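Local coordinates for protein glycoside Hydrolase (Bacteroides uniformis, PDB 5T9X) that probably hydrolyses agarose or a related galactan as a family 16 glycoside hydrolase of a human gut bacterium, at residues T106-D111 with T149-S154; L120-S125 with I299-E304; A171-A176 with D325-L330; I192-G197 with R214-H219. All coordinates share one frame; numbering follows the deposited sequence.

Following the chain from its N terminus, contact 1 opens first and closes a loop of 37 residues when strand 140-154 returns beside strand 106-108. Contact 2 opens inside that loop, at 120-125, and closes far later at 299-304, so the two cross. Contact 3 opens at 171-176 and closes at 325-330, crossing contact 2 in turn. The short loop closed by contact 4, between 192-197 and 214-219, nests inside both long ones. Contacts 1 and 4 lie within the mixed sheet. Contact 2 joins that sheet to the antiparallel one across the interior, and contact 3 sets a loop against the turn leading into strand 329-341.

Contact 1. Residues T106-D111 with T149-S154; sequences TIWQRD and TGCVTS
Trp108 pairs with Thr149 in a parallel bridge, their CA atoms 5.0 Å apart. The end-to-end directions of 106-109 and 149-151 differ by 74°, so the two chains part quickly on leaving it. Thr149 supplies both backbone bonds: its N donates to Ile107 O over 3.3 Å, and its O receives Gln109 N at 2.8 Å.

Cys151 lies across one face of the Trp108 indole. Its CB sits 3.5 Å from the centroid of the five-membered ring and only 6° off the normal, a CH-pi contact. Because SG is anti to the backbone N (chi1 -169°), the sulfur runs on over the six-membered ring, 4.0 Å from that centroid, as a Cys sulfur-aromatic contact. Thr106 CG2, from the same segment as the indole, covers the opposite face near its rim, so the grip across the contact comes from the Cys151 side. Thr149 CG2, placed between its own N and carbonyl carbon, comes obliquely to Trp108 CD1 at 3.5 Å and also meets Thr106 CG2 at 3.8 Å.

Polar ends are satisfied by neighbouring segments: Trp108 NE1 bonds to Met303 O, which helps fix the ring's rotation, Thr106 OG1 to Asp305 O and Thr149 OG1 to Glu123 O. Through its parallel pairing with strand 140-154, strand 106-108 makes a short addition to the mixed sheet. On its other side strand 140-154 pairs antiparallel with strand 298-304, whose Asn302 also touches the indole.

Contact 2. Residues L120-S125 with I299-E304; sequences LRIETS and IIINME
Leu120, Ile122 and Thr124 meet Ile301 and Met303 in a face-to-face contact between the two sheets of the beta sandwich, the jelly-roll fold of family 16 glycoside hydrolases. Strand 119-122 belongs to the antiparallel sheet and strand 298-304 to the mixed one. The axes of segments 120-122 and 299-304 pass 8.1 Å apart at an angle of 32°, and no hydrogen bond joins the two segments, as expected for packed layers.

Leu120 and Ile301 reach toward each other tip to tip, with Leu120 CD2 3.6 Å from Ile301 CD1. Ile122 takes the middle: its CG1 arm, anti to the carbonyl carbon (chi1 -58°), extends until CD1 rests 3.6 Å from Asn302 CA, against the opposing backbone. Its other branch, CG2, lies 3.9 Å from Met303 CG as the two side chains slide past each other in opposite directions. Beyond that, Met303 SD lies 3.5 Å from Ile122 O and equally 3.5 Å from Thr124 OG1, while a bend at its last torsion (chi3 79°) brings CE near the same hydroxyl.

Asn302 follows the alternation of the strand and starts away from this interface. On that other side its ND2 donates to Glu304 OE2 over 3.2 Å, meeting the anti side of the carboxylate, and Glu304 OE1 is bonded to Gln306. An imidazole bound nearby, probably from the crystallisation liquor, is consistent with this being the cleft side.

Between 120-125 and 299-304 the chemistry is thus mainly aliphatic, with one sulfur near two oxygens, while the hydroxyl bond from Thr124 to Thr149 adds a polar link between the layers.

Contact 3. Residues A171-A176 with D325-L330; sequences ANSTMA and DNNTFL
Ser173 and Asn327 make the direct hydrogen bond between these segments: Ser173 OG donates to Asn327 OD1 over 2.6 Å, in the carbonyl plane. With OG anti to its own backbone N (chi1 -169°), Ser173 also receives Met175 N at 3.3 Å, closing an ST turn. The Asn327 amide is gripped at both ends, since its ND2 bonds to Glu320 O and Asn323 O, which should hold its orientation.

Water adds a second polar link. One molecule accepts from Asn172 N at 3.0 Å and lies 2.9 Å from Asp325 O, to which it can donate.

In the packing, the side chains of Asn172 and Asn326 run side by side, their amide planes 57° apart. Ala171 CB sits 3.7 Å from both Asn326 O and Thr328 O, and 4.4 Å from Phe329 CB. The Phe329 ring itself continues toward Ile301, Met303 and Val179 in the interior.

Tight turns shape both partners: an inverse gamma turn centred on Asn172, and a type I turn from Asp325 to Thr328. In this beta sandwich 171-176 crosses from strand 162-169 of one sheet to strand 176-182 of the other, and packs on the turn leading into strand 329-341.

Contact 4. Residues I192-G197 with R214-H219; sequences IIEAYG and RIHLSH
Glu194 and His216 are joined by a short, nearly straight hydrogen bond: His216 ND1 donates to Glu194 OE1 over 2.7 Å, with 167° at the hydrogen. Both side chains have CG anti to the backbone N and so run side by side. Carboxylate and imidazole planes are 20° apart, with the oxygen at the ring's edge. Glu194 OE2 is held by Gln306, and a bound imidazole, probably from the crystallisation liquor, lies about 3 Å from this side chain.

In the backbone, His216 N donates to Glu194 O at 2.8 Å, while the return bond from Glu194 N to His216 O is weak at 3.4 Å. Further along, a water accepts from Tyr196 N at 2.8 Å and also contacts Arg214 O.

Packing is lighter. Leu217 CD2 rests 3.5 Å from Ile192 O, and Ile193 CG2 lies 4.3 Å from Ile215 CG2.

Ile192 and Ile193 both face Val179 in a classic beta bulge. They lead into the end of the E-x-D-x-x-E signature of family 16, where Glu194 probably corresponds to the general acid/base. Strand 188-195 runs between strands 176-182 and 215-224 of the mixed sheet; Trp238 of strand 227-239, next beyond, stacks on the His216 ring.

Contact 1. Residues T106-D111 with T149-S154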
loop_
_atom_site.group_PDB
_atom_site.type_symbol
_atom_site.label_atom_id
_atom_site.label_comp_id
_atom_site.label_asym_id
_atom_site.label_seq_id
_atom_site.Cartn_x
_atom_site.Cartn_y
_atom_site.Cartn_z
ATOM N N THR A 106 -12.434 9.158 -4.368
ATOM C CA THR A 106 -11.597 8.396 -5.285
ATOM C C THR A 106 -12.409 7.749 -6.380
ATOM O O THR A 106 -13.475 7.210 -6.128
ATOM C CB THR A 106 -10.871 7.273 -4.516
ATOM O OG1 THR A 106 -10.189 7.859 -3.395
ATOM C CG2 THR A 106 -9.899 6.494 -5.408
ATOM N N ILE A 107 -11.908 7.813 -7.597
ATOM C CA ILE A 107 -12.492 7.089 -8.730
ATOM C C ILE A 107 -11.311 6.518 -9.526
ATOM O O ILE A 107 -10.665 7.236 -10.281
ATOM C CB ILE A 107 -13.333 8.009 -9.648
ATOM C CG1 ILE A 107 -14.454 8.705 -8.869
ATOM C CG2 ILE A 107 -13.915 7.220 -10.825
ATOM C CD1 ILE A 107 -15.092 9.831 -9.675
ATOM N N TRP A 108 -11.019 5.235 -9.334
ATOM C CA TRP A 108 -9.916 4.593 -10.014
ATOM C C TRP A 108 -10.182 4.517 -11.513
ATOM O O TRP A 108 -11.330 4.382 -11.951
ATOM C CB TRP A 108 -9.664 3.219 -9.435
ATOM C CG TRP A 108 -9.089 3.263 -8.038
ATOM C CD1 TRP A 108 -8.082 4.060 -7.588
ATOM C CD2 TRP A 108 -9.469 2.448 -6.927
ATOM N NE1 TRP A 108 -7.813 3.798 -6.261
ATOM C CE2 TRP A 108 -8.648 2.804 -5.841
ATOM C CE3 TRP A 108 -10.414 1.439 -6.752
ATOM C CZ2 TRP A 108 -8.759 2.210 -4.611
ATOM C CZ3 TRP A 108 -10.512 0.845 -5.551
ATOM C CH2 TRP A 108 -9.702 1.232 -4.476
ATOM N N GLN A 109 -9.098 4.673 -12.275
ATOM C CA GLN A 109 -9.114 4.673 -13.734
ATOM C C GLN A 109 -7.966 3.809 -14.234
ATOM O O GLN A 109 -6.835 3.959 -13.760
ATOM C CB GLN A 109 -8.898 6.088 -14.259
ATOM C CG GLN A 109 -9.943 7.103 -13.831
ATOM C CD GLN A 109 -11.286 6.873 -14.497
ATOM O OE1 GLN A 109 -12.266 6.563 -13.843
ATOM N NE2 GLN A 109 -11.324 7.008 -15.802
ATOM N N ARG A 110 -8.234 2.943 -15.205
ATOM C CA ARG A 110 -7.179 2.096 -15.789
ATOM C C ARG A 110 -6.035 2.922 -16.410
ATOM O O ARG A 110 -4.845 2.599 -16.244
ATOM C CB ARG A 110 -7.761 1.136 -16.839
ATOM C CG ARG A 110 -8.681 0.080 -16.264
ATOM C CD ARG A 110 -9.205 -0.887 -17.301
ATOM N NE ARG A 110 -10.170 -1.790 -16.683
ATOM C CZ ARG A 110 -9.875 -2.865 -15.946
ATOM N NH1 ARG A 110 -8.613 -3.227 -15.695
ATOM N NH2 ARG A 110 -10.865 -3.592 -15.432
ATOM N N ASP A 111 -6.403 3.997 -17.099
ATOM C CA ASP A 111 -5.413 4.806 -17.809
ATOM C C ASP A 111 -4.563 5.685 -16.906
ATOM O O ASP A 111 -3.683 6.356 -17.403
ATOM C CB ASP A 111 -6.075 5.637 -18.944
ATOM C CG ASP A 111 -6.961 6.778 -18.428
ATOM O OD1 ASP A 111 -6.905 7.154 -17.243
ATOM O OD2 ASP A 111 -7.726 7.321 -19.234
ATOM N N THR A 149 -7.659 8.527 -10.092
ATOM C CA THR A 149 -6.338 8.012 -9.817
ATOM C C THR A 149 -6.280 6.562 -10.254
ATOM O O THR A 149 -7.098 6.139 -11.081
ATOM C CB THR A 149 -5.952 8.236 -8.345
ATOM O OG1 THR A 149 -4.559 7.980 -8.175
ATOM C CG2 THR A 149 -6.760 7.347 -7.409
ATOM N N GLY A 150 -5.322 5.798 -9.755
ATOM C CA GLY A 150 -5.147 4.416 -10.212
ATOM C C GLY A 150 -5.012 3.354 -9.138
ATOM O O GLY A 150 -4.685 3.654 -8.010
ATOM N N CYS A 151 -5.258 2.110 -9.529
ATOM C CA CYS A 151 -5.146 0.959 -8.656
ATOM C C CYS A 151 -4.659 -0.251 -9.441
ATOM O O CYS A 151 -5.106 -0.492 -10.558
ATOM C CB CYS A 151 -6.505 0.650 -8.051
ATOM S SG CYS A 151 -6.464 -0.548 -6.711
ATOM N N VAL A 152 -3.764 -1.018 -8.835
ATOM C CA VAL A 152 -3.175 -2.202 -9.439
ATOM C C VAL A 152 -3.383 -3.388 -8.499
ATOM O O VAL A 152 -3.314 -3.256 -7.274
ATOM C CB VAL A 152 -1.680 -1.930 -9.660
ATOM C CG1 VAL A 152 -0.871 -3.186 -9.901
ATOM C CG2 VAL A 152 -1.509 -0.971 -10.828
ATOM N N THR A 153 -3.616 -4.555 -9.091
ATOM C CA THR A 153 -3.796 -5.801 -8.357
ATOM C C THR A 153 -2.959 -6.890 -8.986
ATOM O O THR A 153 -2.932 -7.026 -10.217
ATOM C CB THR A 153 -5.271 -6.281 -8.406
ATOM O OG1 THR A 153 -6.120 -5.244 -7.913
ATOM C CG2 THR A 153 -5.483 -7.544 -7.537
ATOM N N SER A 154 -2.347 -7.715 -8.138
ATOM C CA SER A 154 -1.561 -8.849 -8.609
ATOM C C SER A 154 -2.424 -9.917 -9.286
ATOM O O SER A 154 -3.621 -10.031 -9.015
ATOM C CB SER A 154 -0.824 -9.486 -7.444
ATOM O OG SER A 154 -1.749 -10.075 -6.566
#

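Contact 2. Residues L120-S125 with I299-E304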
loop_
_atom_site.group_PDB
_atom_site.type_symbol
_atom_site.label_atom_id
_atom_site.label_comp_id
_atom_site.label_asym_id
_atom_site.label_seq_id
_atom_site.Cartn_x
_atom_site.Cartn_y
_atom_site.Cartn_z
ATOM N N LEU A 120 6.682 1.512 -11.875
ATOM C CA LEU A 120 5.230 1.581 -11.877
ATOM C C LEU A 120 4.869 3.002 -11.464
ATOM O O LEU A 120 5.409 3.527 -10.501
ATOM C CB LEU A 120 4.664 0.592 -10.875
ATOM C CG LEU A 120 3.161 0.614 -10.688
ATOM C CD1 LEU A 120 2.461 0.275 -11.992
ATOM C CD2 LEU A 120 2.777 -0.354 -9.587
ATOM N N ARG A 121 3.979 3.623 -12.216
ATOM C CA ARG A 121 3.619 5.012 -12.007
ATOM C C ARG A 121 2.098 5.103 -11.890
ATOM O O ARG A 121 1.375 4.598 -12.758
ATOM C CB ARG A 121 4.108 5.883 -13.171
ATOM C CG ARG A 121 5.590 5.727 -13.550
ATOM C CD ARG A 121 5.940 6.470 -14.850
ATOM N NE ARG A 121 5.544 7.868 -14.708
ATOM C CZ ARG A 121 6.301 8.848 -14.201
ATOM N NH1 ARG A 121 7.588 8.639 -13.835
ATOM N NH2 ARG A 121 5.753 10.066 -14.073
ATOM N N ILE A 122 1.626 5.723 -10.808
ATOM C CA ILE A 122 0.210 5.945 -10.619
ATOM C C ILE A 122 -0.023 7.430 -10.557
ATOM O O ILE A 122 0.463 8.065 -9.651
ATOM C CB ILE A 122 -0.277 5.289 -9.328
ATOM C CG1 ILE A 122 0.033 3.810 -9.382
ATOM C CG2 ILE A 122 -1.789 5.508 -9.125
ATOM C CD1 ILE A 122 -0.507 3.060 -8.197
ATOM N N GLU A 123 -0.775 7.977 -11.513
ATOM C CA GLU A 123 -1.054 9.416 -11.521
ATOM C C GLU A 123 -2.409 9.798 -10.900
ATOM O O GLU A 123 -3.267 8.962 -10.682
ATOM C CB GLU A 123 -0.838 10.049 -12.922
ATOM C CG GLU A 123 -1.758 9.666 -14.090
ATOM C CD GLU A 123 -1.687 10.680 -15.268
ATOM O OE1 GLU A 123 -0.628 11.348 -15.433
ATOM O OE2 GLU A 123 -2.691 10.831 -16.024
ATOM N N THR A 124 -2.553 11.085 -10.612
ATOM C CA THR A 124 -3.782 11.669 -10.126
ATOM C C THR A 124 -4.168 12.903 -10.948
ATOM O O THR A 124 -3.344 13.754 -11.195
ATOM C CB THR A 124 -3.599 12.062 -8.671
ATOM O OG1 THR A 124 -3.224 10.893 -7.955
ATOM C CG2 THR A 124 -4.869 12.610 -8.075
ATOM N N SER A 125 -5.425 12.990 -11.356
ATOM C CA SER A 125 -5.923 14.138 -12.083
ATOM C C SER A 125 -7.345 14.387 -11.671
ATOM O O SER A 125 -7.926 13.595 -10.949
ATOM C CB SER A 125 -5.842 13.906 -13.592
ATOM O OG SER A 125 -6.840 13.009 -14.048
ATOM N N ILE A 299 -2.057 -8.750 -3.888
ATOM C CA ILE A 299 -1.263 -7.581 -3.596
ATOM C C ILE A 299 -1.851 -6.401 -4.334
ATOM O O ILE A 299 -2.191 -6.493 -5.521
ATOM C CB ILE A 299 0.196 -7.805 -3.958
ATOM C CG1 ILE A 299 0.815 -8.775 -2.954
ATOM C CG2 ILE A 299 0.971 -6.496 -3.952
ATOM C CD1 ILE A 299 2.059 -9.428 -3.494
ATOM N N ILE A 300 -1.977 -5.281 -3.631
ATOM C CA ILE A 300 -2.575 -4.090 -4.208
ATOM C C ILE A 300 -1.630 -2.889 -4.072
ATOM O O ILE A 300 -1.017 -2.679 -3.032
ATOM C CB ILE A 300 -3.957 -3.789 -3.577
ATOM C CG1 ILE A 300 -4.848 -5.031 -3.643
ATOM C CG2 ILE A 300 -4.672 -2.634 -4.297
ATOM C CD1 ILE A 300 -6.182 -4.825 -2.988
ATOM N N ILE A 301 -1.502 -2.124 -5.149
ATOM C CA ILE A 301 -0.729 -0.913 -5.143
ATOM C C ILE A 301 -1.671 0.147 -5.670
ATOM O O ILE A 301 -2.218 -0.031 -6.773
ATOM C CB ILE A 301 0.504 -1.031 -6.076
ATOM C CG1 ILE A 301 1.355 -2.248 -5.712
ATOM C CG2 ILE A 301 1.357 0.231 -6.006
ATOM C CD1 ILE A 301 2.457 -2.560 -6.707
ATOM N N ASN A 302 -1.863 1.241 -4.933
ATOM C CA ASN A 302 -2.720 2.312 -5.447
ATOM C C ASN A 302 -2.461 3.686 -4.867
ATOM O O ASN A 302 -1.617 3.855 -3.985
ATOM C CB ASN A 302 -4.186 1.913 -5.239
ATOM C CG ASN A 302 -4.628 1.924 -3.769
ATOM O OD1 ASN A 302 -4.084 2.620 -2.943
ATOM N ND2 ASN A 302 -5.690 1.195 -3.474
ATOM N N MET A 303 -3.214 4.669 -5.346
ATOM C CA MET A 303 -3.476 5.852 -4.532
ATOM C C MET A 303 -4.969 5.998 -4.218
ATOM O O MET A 303 -5.818 5.495 -4.942
ATOM C CB MET A 303 -2.945 7.107 -5.186
ATOM C CG MET A 303 -1.468 7.107 -5.553
ATOM S SD MET A 303 -0.992 8.601 -6.508
ATOM C CE MET A 303 -0.857 9.758 -5.167
ATOM N N GLU A 304 -5.264 6.689 -3.122
ATOM C CA GLU A 304 -6.626 6.903 -2.640
ATOM C C GLU A 304 -6.764 8.345 -2.159
ATOM O O GLU A 304 -5.903 8.852 -1.460
ATOM C CB GLU A 304 -6.950 5.961 -1.463
ATOM C CG GLU A 304 -6.993 4.482 -1.816
ATOM C CD GLU A 304 -7.211 3.524 -0.633
ATOM O OE1 GLU A 304 -7.370 3.981 0.538
ATOM O OE2 GLU A 304 -7.207 2.276 -0.887
#

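Contact 3. Residues A171-A176 with D325-L330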
loop_
_atom_site.group_PDB
_atom_site.type_symbol
_atom_site.label_atom_id
_atom_site.label_comp_id
_atom_site.label_asym_id
_atom_site.label_seq_id
_atom_site.Cartn_x
_atom_site.Cartn_y
_atom_site.Cartn_z
ATOM N N ALA A 171 4.086 9.709 -2.836
ATOM C CA ALA A 171 3.724 10.899 -3.576
ATOM C C ALA A 171 3.734 12.134 -2.680
ATOM O O ALA A 171 3.308 12.067 -1.540
ATOM C CB ALA A 171 2.359 10.732 -4.223
ATOM N N ASN A 172 4.215 13.253 -3.223
ATOM C CA ASN A 172 4.177 14.550 -2.542
ATOM C C ASN A 172 2.778 15.169 -2.722
ATOM O O ASN A 172 2.599 16.148 -3.428
ATOM C CB ASN A 172 5.281 15.456 -3.078
ATOM C CG ASN A 172 5.398 16.795 -2.334
ATOM O OD1 ASN A 172 4.762 17.067 -1.314
ATOM N ND2 ASN A 172 6.219 17.646 -2.875
ATOM N N SER A 173 1.819 14.588 -2.013
ATOM C CA SER A 173 0.402 14.752 -2.264
ATOM C C SER A 173 -0.392 14.515 -0.986
ATOM O O SER A 173 0.031 13.772 -0.087
ATOM C CB SER A 173 -0.015 13.724 -3.299
ATOM O OG SER A 173 -1.320 14.000 -3.770
ATOM N N THR A 174 -1.554 15.139 -0.878
ATOM C CA THR A 174 -2.457 14.775 0.224
ATOM C C THR A 174 -3.137 13.405 -0.017
ATOM O O THR A 174 -3.704 12.822 0.887
ATOM C CB THR A 174 -3.501 15.871 0.468
ATOM O OG1 THR A 174 -4.246 16.110 -0.730
ATOM C CG2 THR A 174 -2.820 17.143 0.911
ATOM N N MET A 175 -3.083 12.912 -1.241
ATOM C CA MET A 175 -3.490 11.538 -1.552
ATOM C C MET A 175 -2.681 10.528 -0.749
ATOM O O MET A 175 -1.497 10.733 -0.497
ATOM C CB MET A 175 -3.229 11.236 -3.028
ATOM C CG MET A 175 -3.970 12.105 -4.045
ATOM S SD MET A 175 -5.717 11.684 -4.095
ATOM C CE MET A 175 -5.660 10.168 -5.050
ATOM N N ALA A 176 -3.316 9.421 -0.392
ATOM C CA ALA A 176 -2.614 8.274 0.160
ATOM C C ALA A 176 -1.837 7.571 -0.945
ATOM O O ALA A 176 -2.355 7.411 -2.042
ATOM C CB ALA A 176 -3.597 7.311 0.788
ATOM N N ASP A 325 4.033 15.432 -11.331
ATOM C CA ASP A 325 5.066 14.685 -10.608
ATOM C C ASP A 325 4.763 14.591 -9.095
ATOM O O ASP A 325 4.892 13.522 -8.494
ATOM C CB ASP A 325 6.465 15.261 -10.874
ATOM C CG ASP A 325 6.943 15.060 -12.352
ATOM O OD1 ASP A 325 6.388 14.224 -13.121
ATOM O OD2 ASP A 325 7.902 15.760 -12.747
ATOM N N ASN A 326 4.323 15.684 -8.488
ATOM C CA ASN A 326 3.883 15.651 -7.088
ATOM C C ASN A 326 2.749 14.662 -6.774
ATOM O O ASN A 326 2.657 14.188 -5.630
ATOM C CB ASN A 326 3.417 17.034 -6.628
ATOM C CG ASN A 326 4.557 17.948 -6.253
ATOM O OD1 ASN A 326 5.723 17.561 -6.226
ATOM N ND2 ASN A 326 4.214 19.183 -5.948
ATOM N N ASN A 327 1.879 14.377 -7.753
ATOM C CA ASN A 327 0.730 13.515 -7.509
ATOM C C ASN A 327 0.861 12.196 -8.233
ATOM O O ASN A 327 -0.133 11.563 -8.552
ATOM C CB ASN A 327 -0.558 14.251 -7.863
ATOM C CG ASN A 327 -0.740 15.514 -7.037
ATOM O OD1 ASN A 327 -1.088 15.459 -5.863
ATOM N ND2 ASN A 327 -0.485 16.648 -7.639
ATOM N N THR A 328 2.107 11.781 -8.454
ATOM C CA THR A 328 2.431 10.503 -9.041
ATOM C C THR A 328 3.150 9.664 -7.972
ATOM O O THR A 328 4.168 10.079 -7.439
ATOM C CB THR A 328 3.295 10.714 -10.299
ATOM O OG1 THR A 328 2.507 11.349 -11.316
ATOM C CG2 THR A 328 3.798 9.410 -10.851
ATOM N N PHE A 329 2.596 8.500 -7.645
ATOM C CA PHE A 329 3.260 7.496 -6.787
ATOM C C PHE A 329 4.106 6.598 -7.687
ATOM O O PHE A 329 3.623 6.173 -8.753
ATOM C CB PHE A 329 2.179 6.689 -6.054
ATOM C CG PHE A 329 2.685 5.694 -5.055
ATOM C CD1 PHE A 329 3.833 5.904 -4.330
ATOM C CD2 PHE A 329 1.937 4.552 -4.793
ATOM C CE1 PHE A 329 4.273 4.974 -3.402
ATOM C CE2 PHE A 329 2.348 3.616 -3.858
ATOM C CZ PHE A 329 3.525 3.822 -3.161
ATOM N N LEU A 330 5.351 6.347 -7.268
ATOM C CA LEU A 330 6.354 5.583 -8.044
ATOM C C LEU A 330 6.791 4.369 -7.270
ATOM O O LEU A 330 7.163 4.484 -6.104
ATOM C CB LEU A 330 7.613 6.410 -8.299
ATOM C CG LEU A 330 7.436 7.696 -9.107
ATOM C CD1 LEU A 330 8.714 8.525 -9.223
ATOM C CD2 LEU A 330 6.884 7.352 -10.486
HETATM O O HOH W 1 5.607 12.826 -5.809
HETATM O O HOH W 2 -2.034 17.300 -3.077
#

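Contact 4. Residues I192-G197 with R214-H219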
loop_
_atom_site.group_PDB
_atom_site.type_symbol
_atom_site.label_atom_id
_atom_site.label_comp_id
_atom_site.label_asym_id
_atom_site.label_seq_id
_atom_site.Cartn_x
_atom_site.Cartn_y
_atom_site.Cartn_z
ATOM N N ILE A 192 1.367 -2.693 3.983
ATOM C CA ILE A 192 2.806 -2.533 3.960
ATOM C C ILE A 192 3.193 -1.043 4.020
ATOM O O ILE A 192 3.940 -0.610 4.888
ATOM C CB ILE A 192 3.400 -3.273 2.751
ATOM C CG1 ILE A 192 3.018 -4.752 2.851
ATOM C CG2 ILE A 192 4.915 -3.140 2.744
ATOM C CD1 ILE A 192 3.369 -5.594 1.654
ATOM N N ILE A 193 2.661 -0.274 3.099
ATOM C CA ILE A 193 2.815 1.153 3.075
ATOM C C ILE A 193 1.432 1.774 3.011
ATOM O O ILE A 193 0.655 1.497 2.096
ATOM C CB ILE A 193 3.596 1.637 1.835
ATOM C CG1 ILE A 193 4.998 1.018 1.798
ATOM C CG2 ILE A 193 3.723 3.160 1.870
ATOM C CD1 ILE A 193 5.871 1.424 0.617
ATOM N N GLU A 194 1.136 2.624 3.983
ATOM C CA GLU A 194 0.077 3.636 3.830
ATOM C C GLU A 194 0.689 4.954 4.317
ATOM O O GLU A 194 1.175 5.036 5.435
ATOM C CB GLU A 194 -1.182 3.226 4.596
ATOM C CG GLU A 194 -2.303 4.246 4.565
ATOM C CD GLU A 194 -3.591 3.729 5.196
ATOM O OE1 GLU A 194 -3.543 3.224 6.345
ATOM O OE2 GLU A 194 -4.660 3.865 4.555
ATOM N N ALA A 195 0.751 5.942 3.432
ATOM C CA ALA A 195 1.468 7.181 3.721
ATOM C C ALA A 195 0.872 8.374 2.989
ATOM O O ALA A 195 0.285 8.238 1.909
ATOM C CB ALA A 195 2.948 7.036 3.395
ATOM N N TYR A 196 1.011 9.533 3.622
ATOM C CA TYR A 196 0.588 10.824 3.063
ATOM C C TYR A 196 1.849 11.677 3.001
ATOM O O TYR A 196 2.472 11.936 4.035
ATOM C CB TYR A 196 -0.478 11.461 3.965
ATOM C CG TYR A 196 -1.532 10.460 4.341
ATOM C CD1 TYR A 196 -2.591 10.204 3.489
ATOM C CD2 TYR A 196 -1.432 9.718 5.498
ATOM C CE1 TYR A 196 -3.558 9.263 3.795
ATOM C CE2 TYR A 196 -2.389 8.767 5.813
ATOM C CZ TYR A 196 -3.464 8.547 4.955
ATOM O OH TYR A 196 -4.428 7.600 5.235
ATOM N N GLY A 197 2.253 12.046 1.794
ATOM C CA GLY A 197 3.519 12.728 1.613
ATOM C C GLY A 197 3.550 14.248 1.628
ATOM O O GLY A 197 4.634 14.826 1.743
ATOM N N ARG A 214 5.684 10.187 8.676
ATOM C CA ARG A 214 5.073 8.919 9.116
ATOM C C ARG A 214 4.769 7.977 7.978
ATOM O O ARG A 214 4.351 8.386 6.880
ATOM C CB ARG A 214 3.748 9.134 9.858
ATOM C CG ARG A 214 3.811 10.077 11.031
ATOM C CD ARG A 214 4.245 9.429 12.319
ATOM N NE ARG A 214 4.250 10.447 13.362
ATOM C CZ ARG A 214 4.062 10.235 14.664
ATOM N NH1 ARG A 214 3.861 9.013 15.156
ATOM N NH2 ARG A 214 4.083 11.278 15.502
ATOM N N ILE A 215 4.938 6.698 8.288
ATOM C CA ILE A 215 4.370 5.608 7.497
ATOM C C ILE A 215 3.448 4.826 8.435
ATOM O O ILE A 215 3.839 4.494 9.541
ATOM C CB ILE A 215 5.457 4.670 6.967
ATOM C CG1 ILE A 215 6.553 5.453 6.252
ATOM C CG2 ILE A 215 4.853 3.648 5.995
ATOM C CD1 ILE A 215 7.793 4.613 6.026
ATOM N N HIS A 216 2.229 4.549 7.983
ATOM C CA HIS A 216 1.294 3.685 8.706
ATOM C C HIS A 216 1.582 2.228 8.390
ATOM O O HIS A 216 1.445 1.812 7.255
ATOM C CB HIS A 216 -0.141 4.023 8.300
ATOM C CG HIS A 216 -1.183 3.457 9.209
ATOM N ND1 HIS A 216 -2.411 3.031 8.750
ATOM C CD2 HIS A 216 -1.188 3.250 10.544
ATOM C CE1 HIS A 216 -3.129 2.583 9.766
ATOM N NE2 HIS A 216 -2.411 2.706 10.865
ATOM N N LEU A 217 1.987 1.485 9.410
ATOM C CA LEU A 217 2.266 0.068 9.340
ATOM C C LEU A 217 1.155 -0.648 10.111
ATOM O O LEU A 217 1.094 -0.586 11.340
ATOM C CB LEU A 217 3.589 -0.223 10.008
ATOM C CG LEU A 217 4.778 0.584 9.519
ATOM C CD1 LEU A 217 5.945 0.374 10.456
ATOM C CD2 LEU A 217 5.177 0.199 8.093
ATOM N N SER A 218 0.281 -1.332 9.397
ATOM C CA SER A 218 -0.911 -1.856 10.004
ATOM C C SER A 218 -1.433 -3.104 9.314
ATOM O O SER A 218 -0.854 -3.598 8.363
ATOM C CB SER A 218 -1.996 -0.772 9.976
ATOM O OG SER A 218 -2.915 -0.963 11.045
ATOM N N HIS A 219 -2.525 -3.611 9.853
ATOM C CA HIS A 219 -3.291 -4.673 9.229
ATOM C C HIS A 219 -4.730 -4.513 9.705
ATOM O O HIS A 219 -4.961 -3.814 10.698
ATOM C CB HIS A 219 -2.701 -6.047 9.614
ATOM C CG HIS A 219 -3.051 -6.499 10.984
ATOM N ND1 HIS A 219 -2.312 -6.155 12.087
ATOM C CD2 HIS A 219 -4.044 -7.300 11.431
ATOM C CE1 HIS A 219 -2.843 -6.716 13.162
ATOM N NE2 HIS A 219 -3.896 -7.416 12.789
HETATM O O HOH W 3 1.874 9.610 6.282
HETATM O O HOH W 4 4.428 9.885 4.506
#